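Long-range contacts in rhamnonate dehydratase (Gibberella zeae PH-1, PDB 3FXG), which probably catalyses the magnesium-dependent dehydration of the sugar acid L-rhamnonate to a 2-keto-3-deoxy acid, as a lyase of the enolase superfamily: residues W182-L188 and F217-C223; M225-V229 and C250-D255; N245-C250 and K270-H276. One frame throughout, in Å; residues are numbered along the deposited sequence.

Interaction 1. Residues W182-L188 and F217-C223; sequences WGGKVPL and FPIMVDC. With MG (magnesium ion), chain I.
Asp222 OD2 binds the magnesium ion at 2.2 Å, while its OD1 accepts a hydrogen bond from a metal-bound water (2.7 Å) and another from Tyr224 N. On the same sheet face Lys185, extended except for a p chi3, directs NZ to a second metal-bound water (3.0 Å) and forms salt bridges with Glu248 and Glu345. Strands 184-187 and 219-222 run parallel in register (Gly184-Ile219 to Pro187-Asp222), their axes 4.5 Å apart and crossing at -31°. Five backbone hydrogen bonds join the segments: Gly184 N to Pro218 O, Met220 N to Gly184 O, Val186 N to Met220 O and Leu188 N to Asp222 O, each 2.9 Å, and Asp222 N to Val186 O, 2.8 Å. With helix 195-213 they form a beta-alpha-beta crossover of the modified TIM barrel, its metal ligand at a strand's C-terminal end. N-terminally, SE of selenomethionine Met220 lies 5.1 Å from the centroid of the Trp182 six-membered ring, an oblique Met-aromatic contact. Leu188 CD1 meets Val221 CG1 at 4.1 Å.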
loop_
_atom_site.group_PDB
_atom_site.type_symbol
_atom_site.label_atom_id
_atom_site.label_comp_id
_atom_site.label_asym_id
_atom_site.label_seq_id
_atom_site.Cartn_x
_atom_site.Cartn_y
_atom_site.Cartn_z
ATOM N N TRP A 182 22.212 -33.239 10.445
ATOM C CA TRP A 182 22.547 -31.931 11.001
ATOM C C TRP A 182 21.485 -31.339 11.917
ATOM O O TRP A 182 21.775 -30.443 12.708
ATOM C CB TRP A 182 22.897 -30.921 9.887
ATOM C CG TRP A 182 21.764 -30.484 8.979
ATOM C CD1 TRP A 182 21.462 -30.986 7.742
ATOM C CD2 TRP A 182 20.812 -29.438 9.228
ATOM N NE1 TRP A 182 20.385 -30.316 7.207
ATOM C CE2 TRP A 182 19.966 -29.364 8.097
ATOM C CE3 TRP A 182 20.590 -28.556 10.296
ATOM C CZ2 TRP A 182 18.912 -28.444 8.005
ATOM C CZ3 TRP A 182 19.541 -27.639 10.204
ATOM C CH2 TRP A 182 18.717 -27.593 9.064
ATOM N N GLY A 183 20.261 -31.846 11.816
ATOM C CA GLY A 183 19.182 -31.347 12.650
ATOM C C GLY A 183 18.047 -32.349 12.763
ATOM O O GLY A 183 17.997 -33.335 12.020
ATOM N N GLY A 184 17.133 -32.101 13.694
ATOM C CA GLY A 184 16.006 -32.999 13.871
ATOM C C GLY A 184 14.684 -32.259 13.887
ATOM O O GLY A 184 14.551 -31.253 14.578
ATOM N N LYS A 185 13.708 -32.744 13.122
ATOM C CA LYS A 185 12.388 -32.114 13.079
ATOM C C LYS A 185 11.370 -33.039 13.733
ATOM O O LYS A 185 11.175 -34.172 13.293
ATOM C CB LYS A 185 11.962 -31.826 11.636
ATOM C CG LYS A 185 10.670 -31.012 11.529
ATOM C CD LYS A 185 10.395 -30.550 10.089
ATOM C CE LYS A 185 10.099 -31.722 9.166
ATOM N NZ LYS A 185 9.903 -31.286 7.750
ATOM N N VAL A 186 10.719 -32.546 14.781
ATOM C CA VAL A 186 9.738 -33.336 15.511
ATOM C C VAL A 186 8.300 -32.902 15.226
ATOM O O VAL A 186 8.039 -31.746 14.895
ATOM C CB VAL A 186 10.000 -33.253 17.038
ATOM C CG1 VAL A 186 11.389 -33.796 17.356
ATOM C CG2 VAL A 186 9.889 -31.816 17.511
ATOM N N PRO A 187 7.348 -33.837 15.333
ATOM C CA PRO A 187 5.945 -33.500 15.082
ATOM C C PRO A 187 5.266 -32.938 16.336
ATOM O O PRO A 187 5.390 -33.503 17.425
ATOM C CB PRO A 187 5.350 -34.831 14.633
ATOM C CG PRO A 187 6.119 -35.824 15.451
ATOM C CD PRO A 187 7.539 -35.298 15.424
ATOM N N LEU A 188 4.571 -31.813 16.177
ATOM C CA LEU A 188 3.860 -31.177 17.283
ATOM C C LEU A 188 2.721 -32.115 17.663
ATOM O O LEU A 188 1.916 -32.495 16.816
ATOM C CB LEU A 188 3.295 -29.826 16.841
ATOM C CG LEU A 188 2.709 -28.951 17.950
ATOM C CD1 LEU A 188 3.844 -28.376 18.786
ATOM C CD2 LEU A 188 1.887 -27.828 17.335
ATOM N N PHE A 217 22.215 -28.381 18.989
ATOM C CA PHE A 217 21.601 -29.174 17.930
ATOM C C PHE A 217 20.306 -28.558 17.396
ATOM O O PHE A 217 19.352 -28.347 18.143
ATOM C CB PHE A 217 21.321 -30.594 18.419
ATOM C CG PHE A 217 20.963 -31.544 17.315
ATOM C CD1 PHE A 217 21.919 -31.923 16.372
ATOM C CD2 PHE A 217 19.671 -32.040 17.197
ATOM C CE1 PHE A 217 21.589 -32.783 15.326
ATOM C CE2 PHE A 217 19.333 -32.900 16.153
ATOM C CZ PHE A 217 20.293 -33.271 15.218
ATOM N N PRO A 218 20.256 -28.269 16.087
ATOM C CA PRO A 218 19.055 -27.677 15.491
ATOM C C PRO A 218 17.810 -28.550 15.623
ATOM O O PRO A 218 17.831 -29.736 15.299
ATOM C CB PRO A 218 19.457 -27.471 14.029
ATOM C CG PRO A 218 20.942 -27.259 14.112
ATOM C CD PRO A 218 21.355 -28.318 15.108
ATOM N N ILE A 219 16.728 -27.950 16.110
ATOM C CA ILE A 219 15.458 -28.644 16.269
ATOM C C ILE A 219 14.381 -27.853 15.536
ATOM O O ILE A 219 14.217 -26.653 15.767
ATOM C CB ILE A 219 15.042 -28.760 17.755
ATOM C CG1 ILE A 219 15.992 -29.704 18.492
ATOM C CG2 ILE A 219 13.602 -29.267 17.861
ATOM C CD1 ILE A 219 15.686 -29.843 19.965
HETATM N N MSE A 220 13.667 -28.529 14.646
HETATM C CA MSE A 220 12.589 -27.913 13.885
HETATM C C MSE A 220 11.279 -28.549 14.352
HETATM O O MSE A 220 11.283 -29.658 14.881
HETATM C CB MSE A 220 12.784 -28.156 12.384
HETATM C CG MSE A 220 14.001 -27.460 11.776
HETATM SE SE MSE A 220 15.724 -28.218 12.285
HETATM C CE MSE A 220 16.048 -29.310 10.717
ATOM N N VAL A 221 10.163 -27.855 14.159
ATOM C CA VAL A 221 8.872 -28.386 14.582
ATOM C C VAL A 221 7.875 -28.458 13.432
ATOM O O VAL A 221 7.577 -27.447 12.793
ATOM C CB VAL A 221 8.266 -27.520 15.713
ATOM C CG1 VAL A 221 6.957 -28.131 16.198
ATOM C CG2 VAL A 221 9.266 -27.402 16.867
ATOM N N ASP A 222 7.361 -29.655 13.172
ATOM C CA ASP A 222 6.386 -29.846 12.103
ATOM C C ASP A 222 4.989 -29.765 12.701
ATOM O O ASP A 222 4.682 -30.464 13.667
ATOM C CB ASP A 222 6.585 -31.203 11.434
ATOM C CG ASP A 222 5.809 -31.330 10.138
ATOM O OD1 ASP A 222 4.563 -31.265 10.173
ATOM O OD2 ASP A 222 6.449 -31.494 9.080
ATOM N N CYS A 223 4.143 -28.918 12.121
ATOM C CA CYS A 223 2.789 -28.727 12.630
ATOM C C CYS A 223 1.674 -29.294 11.746
ATOM O O CYS A 223 0.490 -29.134 12.052
ATOM C CB CYS A 223 2.555 -27.237 12.895
ATOM S SG CYS A 223 3.748 -26.505 14.068
HETATM MG MG MG I . 6.226 -31.346 6.869
HETATM O O HOH W 1 7.852 -33.199 6.579
HETATM O O HOH W 2 4.059 -30.994 7.506
#

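Interaction 2. Residues M225-V229 and C250-D255; sequences MSLNV and CLSPDD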
loop_
_atom_site.group_PDB
_atom_site.type_symbol
_atom_site.label_atom_id
_atom_site.label_comp_id
_atom_site.label_asym_id
_atom_site.label_seq_id
_atom_site.Cartn_x
_atom_site.Cartn_y
_atom_site.Cartn_z
HETATM N N MSE A 225 -0.061 -28.588 8.978
HETATM C CA MSE A 225 -1.190 -27.699 8.669
HETATM C C MSE A 225 -2.334 -27.715 9.692
HETATM O O MSE A 225 -3.495 -27.494 9.347
HETATM C CB MSE A 225 -1.729 -28.019 7.256
HETATM C CG MSE A 225 -2.236 -29.445 7.035
HETATM SE SE MSE A 225 -2.551 -29.956 5.148
HETATM C CE MSE A 225 -2.300 -31.863 5.346
ATOM N N SER A 226 -1.994 -27.903 10.964
ATOM C CA SER A 226 -3.012 -28.018 12.004
ATOM C C SER A 226 -3.303 -26.839 12.926
ATOM O O SER A 226 -4.230 -26.918 13.730
ATOM C CB SER A 226 -2.683 -29.220 12.887
ATOM O OG SER A 226 -1.545 -28.939 13.691
ATOM N N LEU A 227 -2.532 -25.760 12.842
ATOM C CA LEU A 227 -2.771 -24.638 13.742
ATOM C C LEU A 227 -3.505 -23.481 13.075
ATOM O O LEU A 227 -4.124 -23.637 12.020
ATOM C CB LEU A 227 -1.440 -24.136 14.323
ATOM C CG LEU A 227 -0.474 -25.227 14.803
ATOM C CD1 LEU A 227 0.781 -24.575 15.373
ATOM C CD2 LEU A 227 -1.154 -26.109 15.852
ATOM N N ASN A 228 -3.454 -22.323 13.719
ATOM C CA ASN A 228 -4.075 -21.118 13.187
ATOM C C ASN A 228 -3.172 -19.958 13.591
ATOM O O ASN A 228 -2.242 -20.141 14.381
ATOM C CB ASN A 228 -5.495 -20.943 13.738
ATOM C CG ASN A 228 -5.528 -20.819 15.242
ATOM O OD1 ASN A 228 -4.924 -19.914 15.819
ATOM N ND2 ASN A 228 -6.249 -21.726 15.888
ATOM N N VAL A 229 -3.432 -18.770 13.057
ATOM C CA VAL A 229 -2.586 -17.618 13.349
ATOM C C VAL A 229 -2.377 -17.293 14.821
ATOM O O VAL A 229 -1.232 -17.193 15.274
ATOM C CB VAL A 229 -3.098 -16.354 12.616
ATOM C CG1 VAL A 229 -2.284 -15.135 13.035
ATOM C CG2 VAL A 229 -2.981 -16.555 11.109
ATOM N N CYS A 250 2.565 -24.451 9.823
ATOM C CA CYS A 250 1.718 -24.087 10.953
ATOM C C CYS A 250 0.268 -23.882 10.543
ATOM O O CYS A 250 -0.648 -24.236 11.283
ATOM C CB CYS A 250 2.214 -22.798 11.603
ATOM S SG CYS A 250 3.844 -22.917 12.339
ATOM N N LEU A 251 0.064 -23.312 9.360
ATOM C CA LEU A 251 -1.282 -23.031 8.877
ATOM C C LEU A 251 -1.782 -23.963 7.784
ATOM O O LEU A 251 -1.016 -24.705 7.165
ATOM C CB LEU A 251 -1.349 -21.597 8.345
ATOM C CG LEU A 251 -0.838 -20.483 9.265
ATOM C CD1 LEU A 251 -0.949 -19.138 8.543
ATOM C CD2 LEU A 251 -1.641 -20.469 10.554
ATOM N N SER A 252 -3.091 -23.918 7.562
ATOM C CA SER A 252 -3.711 -24.694 6.503
ATOM C C SER A 252 -3.146 -24.142 5.196
ATOM O O SER A 252 -2.832 -22.955 5.110
ATOM C CB SER A 252 -5.227 -24.477 6.515
ATOM O OG SER A 252 -5.792 -24.822 5.264
ATOM N N PRO A 253 -2.982 -24.996 4.171
ATOM C CA PRO A 253 -2.453 -24.513 2.891
ATOM C C PRO A 253 -3.396 -23.481 2.256
ATOM O O PRO A 253 -3.006 -22.766 1.332
ATOM C CB PRO A 253 -2.347 -25.789 2.058
ATOM C CG PRO A 253 -2.046 -26.833 3.093
ATOM C CD PRO A 253 -3.011 -26.470 4.203
ATOM N N ASP A 254 -4.633 -23.412 2.748
ATOM C CA ASP A 254 -5.616 -22.452 2.236
ATOM C C ASP A 254 -5.394 -21.048 2.792
ATOM O O ASP A 254 -6.037 -20.105 2.340
ATOM C CB ASP A 254 -7.051 -22.846 2.616
ATOM C CG ASP A 254 -7.590 -24.009 1.810
ATOM O OD1 ASP A 254 -7.401 -24.034 0.575
ATOM O OD2 ASP A 254 -8.228 -24.891 2.419
ATOM N N ASP A 255 -4.507 -20.906 3.774
ATOM C CA ASP A 255 -4.282 -19.598 4.388
ATOM C C ASP A 255 -2.820 -19.162 4.483
ATOM O O ASP A 255 -2.348 -18.743 5.542
ATOM C CB ASP A 255 -4.941 -19.573 5.780
ATOM C CG ASP A 255 -4.877 -18.196 6.451
ATOM O OD1 ASP A 255 -4.879 -17.168 5.739
ATOM O OD2 ASP A 255 -4.846 -18.145 7.702
HETATM O O HOH W 3 -4.746 -22.582 9.563
#
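Two loops at the C-terminal ends of barrel strands 219-222 and 246-248 meet here, without regular secondary structure on either side. Met225, a selenomethionine with left-handed backbone angles (39/34), opens the contact: its CA approaches Leu251 O at 3.4 Å in a CA-H...O contact, its CB lies 3.9 Å from Ser252 CA, and its extended side chain sets SE 3.6 Å from Pro253 CD. Ser226 turns away, and its OG is hydrogen-bonded to Cys223 O and Ser43 OG instead. At Leu227 comes the one direct hydrogen bond across the segments, from Leu227 N to Cys250 O (2.9 Å, somewhat bent at 136°). Leu227 O reaches the other loop through a water, which donates to it at 2.7 Å and accepts from Ser252 N at 2.9 Å. Asn228 occupies the N-cap of helix 229-238, where its OD1 receives Tyr231 N, and its backbone C lies 3.4 Å from Leu251 CD2. Val229 begins the helix and packs CG2 against Leu251 CD1 at 4.2 Å. Beyond Leu251 the second loop folds into an ST turn, Asp254 N donating to Ser252 OG at 3.1 Å. The carboxylates of the two acids that follow are bound by other subunits: Asp254 forms a salt bridge with Arg125 of a neighbouring subunit, and Asp255 with Arg284 of that subunit and Arg290 of a further one. Polar bonding between the loops thus rests on main-chain groups and one water, with apolar side chains filling the interface, while the carboxylates serve contacts between subunits.

Interaction 3. Residues N245-C250 and K270-H276; sequences NWWEEC and KFTTGEH. With MG (magnesium ion), chain I.
Two carboxylate oxygens, Glu248 OE2 and Glu275 OE2, come within 3.4 Å of each other because both bind the same magnesium ion, each at 2.2 Å; Asp222 and two waters complete the ligands found. Glu248 is extended (chi1 and chi2 t), and its OE1 accepts from Trp246 NE1 at 3.2 Å and pairs with Lys185. Adjacent Glu249 is left-handed (41/53); its OE1 accepts a very short His-carboxylate hydrogen bond, 2.5 Å, from His276 ND1, and its OE2 a 2.7 Å one from a metal-bound water. Strands 246-248 and 270-273 are parallel, axes 4.6 Å apart and crossing at -26°, with Trp247 opposite Phe271 and Glu248 opposite Thr272. Trp247 N donates to Lys270 O (3.0 Å), Thr272 N to Trp247 O (3.0 Å) and Glu249 N to Thr272 O (2.8 Å). Through helix 259-265 this is a beta-alpha-beta unit of the enolase-superfamily barrel, with metal ligands at and just beyond the strands' C-terminal ends. Thr272 (chi1 p) lays CG2 over the Trp246 five-membered ring, 3.7 Å from its centroid, a CH-pi contact. On the other face Trp247 CB touches Phe271 CD1 at 3.7 Å, and Cys250 SG sits at the Phe271 ring edge, 4.1 Å from CD1.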
loop_
_atom_site.group_PDB
_atom_site.type_symbol
_atom_site.label_atom_id
_atom_site.label_comp_id
_atom_site.label_asym_id
_atom_site.label_seq_id
_atom_site.Cartn_x
_atom_site.Cartn_y
_atom_site.Cartn_z
ATOM N N ASN A 245 14.644 -23.866 15.476
ATOM C CA ASN A 245 15.201 -23.438 14.191
ATOM C C ASN A 245 14.109 -22.893 13.268
ATOM O O ASN A 245 14.224 -21.783 12.745
ATOM C CB ASN A 245 15.923 -24.606 13.514
ATOM C CG ASN A 245 16.816 -24.154 12.370
ATOM O OD1 ASN A 245 17.127 -24.929 11.466
ATOM N ND2 ASN A 245 17.242 -22.899 12.414
ATOM N N TRP A 246 13.059 -23.676 13.049
ATOM C CA TRP A 246 11.949 -23.207 12.231
ATOM C C TRP A 246 10.670 -23.968 12.536
ATOM O O TRP A 246 10.703 -25.099 13.030
ATOM C CB TRP A 246 12.276 -23.272 10.727
ATOM C CG TRP A 246 12.146 -24.622 10.050
ATOM C CD1 TRP A 246 11.008 -25.372 9.911
ATOM C CD2 TRP A 246 13.178 -25.331 9.350
ATOM N NE1 TRP A 246 11.271 -26.498 9.164
ATOM C CE2 TRP A 246 12.593 -26.497 8.808
ATOM C CE3 TRP A 246 14.542 -25.091 9.128
ATOM C CZ2 TRP A 246 13.328 -27.425 8.054
ATOM C CZ3 TRP A 246 15.273 -26.013 8.377
ATOM C CH2 TRP A 246 14.661 -27.165 7.850
ATOM N N TRP A 247 9.544 -23.320 12.252
ATOM C CA TRP A 247 8.224 -23.894 12.472
ATOM C C TRP A 247 7.638 -24.205 11.104
ATOM O O TRP A 247 7.491 -23.310 10.264
ATOM C CB TRP A 247 7.351 -22.897 13.231
ATOM C CG TRP A 247 7.867 -22.619 14.611
ATOM C CD1 TRP A 247 8.868 -21.759 14.958
ATOM C CD2 TRP A 247 7.428 -23.236 15.826
ATOM N NE1 TRP A 247 9.079 -21.802 16.317
ATOM C CE2 TRP A 247 8.207 -22.701 16.873
ATOM C CE3 TRP A 247 6.447 -24.191 16.131
ATOM C CZ2 TRP A 247 8.039 -23.088 18.207
ATOM C CZ3 TRP A 247 6.279 -24.576 17.462
ATOM C CH2 TRP A 247 7.072 -24.024 18.479
ATOM N N GLU A 248 7.299 -25.475 10.896
ATOM C CA GLU A 248 6.795 -25.951 9.611
ATOM C C GLU A 248 5.293 -26.179 9.467
ATOM O O GLU A 248 4.647 -26.776 10.330
ATOM C CB GLU A 248 7.542 -27.237 9.245
ATOM C CG GLU A 248 7.265 -27.759 7.849
ATOM C CD GLU A 248 8.267 -28.819 7.431
ATOM O OE1 GLU A 248 9.470 -28.639 7.716
ATOM O OE2 GLU A 248 7.856 -29.822 6.813
ATOM N N GLU A 249 4.761 -25.713 8.339
ATOM C CA GLU A 249 3.347 -25.838 7.991
ATOM C C GLU A 249 2.397 -25.590 9.158
ATOM O O GLU A 249 1.525 -26.410 9.447
ATOM C CB GLU A 249 3.075 -27.220 7.377
ATOM C CG GLU A 249 1.977 -27.192 6.312
ATOM C CD GLU A 249 1.752 -28.531 5.619
ATOM O OE1 GLU A 249 1.045 -28.541 4.587
ATOM O OE2 GLU A 249 2.265 -29.568 6.100
ATOM N N CYS A 250 2.565 -24.451 9.823
ATOM C CA CYS A 250 1.718 -24.087 10.953
ATOM C C CYS A 250 0.268 -23.882 10.543
ATOM O O CYS A 250 -0.648 -24.236 11.283
ATOM C CB CYS A 250 2.214 -22.798 11.603
ATOM S SG CYS A 250 3.844 -22.917 12.339
ATOM N N LYS A 270 11.892 -18.277 11.986
ATOM C CA LYS A 270 11.714 -18.878 10.670
ATOM C C LYS A 270 10.457 -19.738 10.551
ATOM O O LYS A 270 10.131 -20.518 11.449
ATOM C CB LYS A 270 12.940 -19.727 10.305
ATOM C CG LYS A 270 14.247 -18.937 10.230
ATOM C CD LYS A 270 15.310 -19.702 9.445
ATOM C CE LYS A 270 15.949 -20.797 10.270
ATOM N NZ LYS A 270 16.841 -20.223 11.314
ATOM N N PHE A 271 9.760 -19.584 9.428
ATOM C CA PHE A 271 8.549 -20.346 9.147
ATOM C C PHE A 271 8.665 -20.955 7.757
ATOM O O PHE A 271 9.238 -20.340 6.855
ATOM C CB PHE A 271 7.327 -19.430 9.225
ATOM C CG PHE A 271 7.053 -18.935 10.610
ATOM C CD1 PHE A 271 6.359 -19.730 11.518
ATOM C CD2 PHE A 271 7.560 -17.712 11.035
ATOM C CE1 PHE A 271 6.179 -19.317 12.836
ATOM C CE2 PHE A 271 7.387 -17.287 12.353
ATOM C CZ PHE A 271 6.695 -18.095 13.255
ATOM N N THR A 272 8.131 -22.163 7.588
ATOM C CA THR A 272 8.190 -22.851 6.303
ATOM C C THR A 272 6.854 -23.519 6.002
ATOM O O THR A 272 6.009 -23.660 6.884
ATOM C CB THR A 272 9.279 -23.953 6.301
ATOM O OG1 THR A 272 8.812 -25.084 7.050
ATOM C CG2 THR A 272 10.569 -23.439 6.941
ATOM N N THR A 273 6.670 -23.924 4.749
ATOM C CA THR A 273 5.449 -24.605 4.335
ATOM C C THR A 273 5.555 -24.946 2.857
ATOM O O THR A 273 6.566 -24.641 2.216
ATOM C CB THR A 273 4.198 -23.717 4.553
ATOM O OG1 THR A 273 3.016 -24.484 4.304
ATOM C CG2 THR A 273 4.215 -22.518 3.602
ATOM N N GLY A 274 4.524 -25.596 2.322
ATOM C CA GLY A 274 4.525 -25.914 0.907
ATOM C C GLY A 274 4.328 -27.351 0.460
ATOM O O GLY A 274 4.053 -27.579 -0.714
ATOM N N GLU A 275 4.453 -28.328 1.354
ATOM C CA GLU A 275 4.294 -29.707 0.910
ATOM C C GLU A 275 2.898 -29.993 0.369
ATOM O O GLU A 275 2.711 -30.934 -0.399
ATOM C CB GLU A 275 4.669 -30.696 2.019
ATOM C CG GLU A 275 3.784 -30.709 3.245
ATOM C CD GLU A 275 4.408 -31.525 4.369
ATOM O OE1 GLU A 275 3.757 -32.473 4.865
ATOM O OE2 GLU A 275 5.559 -31.212 4.749
ATOM N N HIS A 276 1.922 -29.171 0.742
ATOM C CA HIS A 276 0.573 -29.364 0.232
ATOM C C HIS A 276 0.120 -28.244 -0.701
ATOM O O HIS A 276 -1.060 -27.907 -0.763
ATOM C CB HIS A 276 -0.411 -29.550 1.385
ATOM C CG HIS A 276 -0.136 -30.773 2.203
ATOM N ND1 HIS A 276 0.531 -30.727 3.408
ATOM C CD2 HIS A 276 -0.384 -32.081 1.958
ATOM C CE1 HIS A 276 0.682 -31.957 3.871
ATOM N NE2 HIS A 276 0.137 -32.796 3.010
HETATM MG MG MG I . 6.226 -31.346 6.869
HETATM O O HOH W 4 13.697 -19.320 13.996
HETATM O O HOH W 5 4.906 -22.629 9.240
HETATM O O HOH W 6 1.721 -26.836 2.437
HETATM O O HOH W 2 4.059 -30.994 7.506
HETATM O O HOH W 1 7.852 -33.199 6.579
#

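In the fold
All three contacts share one sector of the barrel. Interactions 1 and 3, centres about 11 Å apart, adjoin through neighbouring strands 219-222 and 246-248 and together supply the three protein ligands of the magnesium ion; Lys185 NZ to Glu248 OE1, a 2.7 Å salt bridge, ties them across the site, and one metal-bound water donates to both Asp222 OD1 and Glu249 OE2. Interaction 2 carries the same strands on into their loops. It shares Cys250 with interaction 3, centre about 10 Å away, and its Met225 CE packs 3.3 Å from His276 CE1. Met225's side chain lies about 9 Å from the metal, and Leu188 CD2 meets Leu227 CD2 at 3.8 Å, bridging to interaction 1.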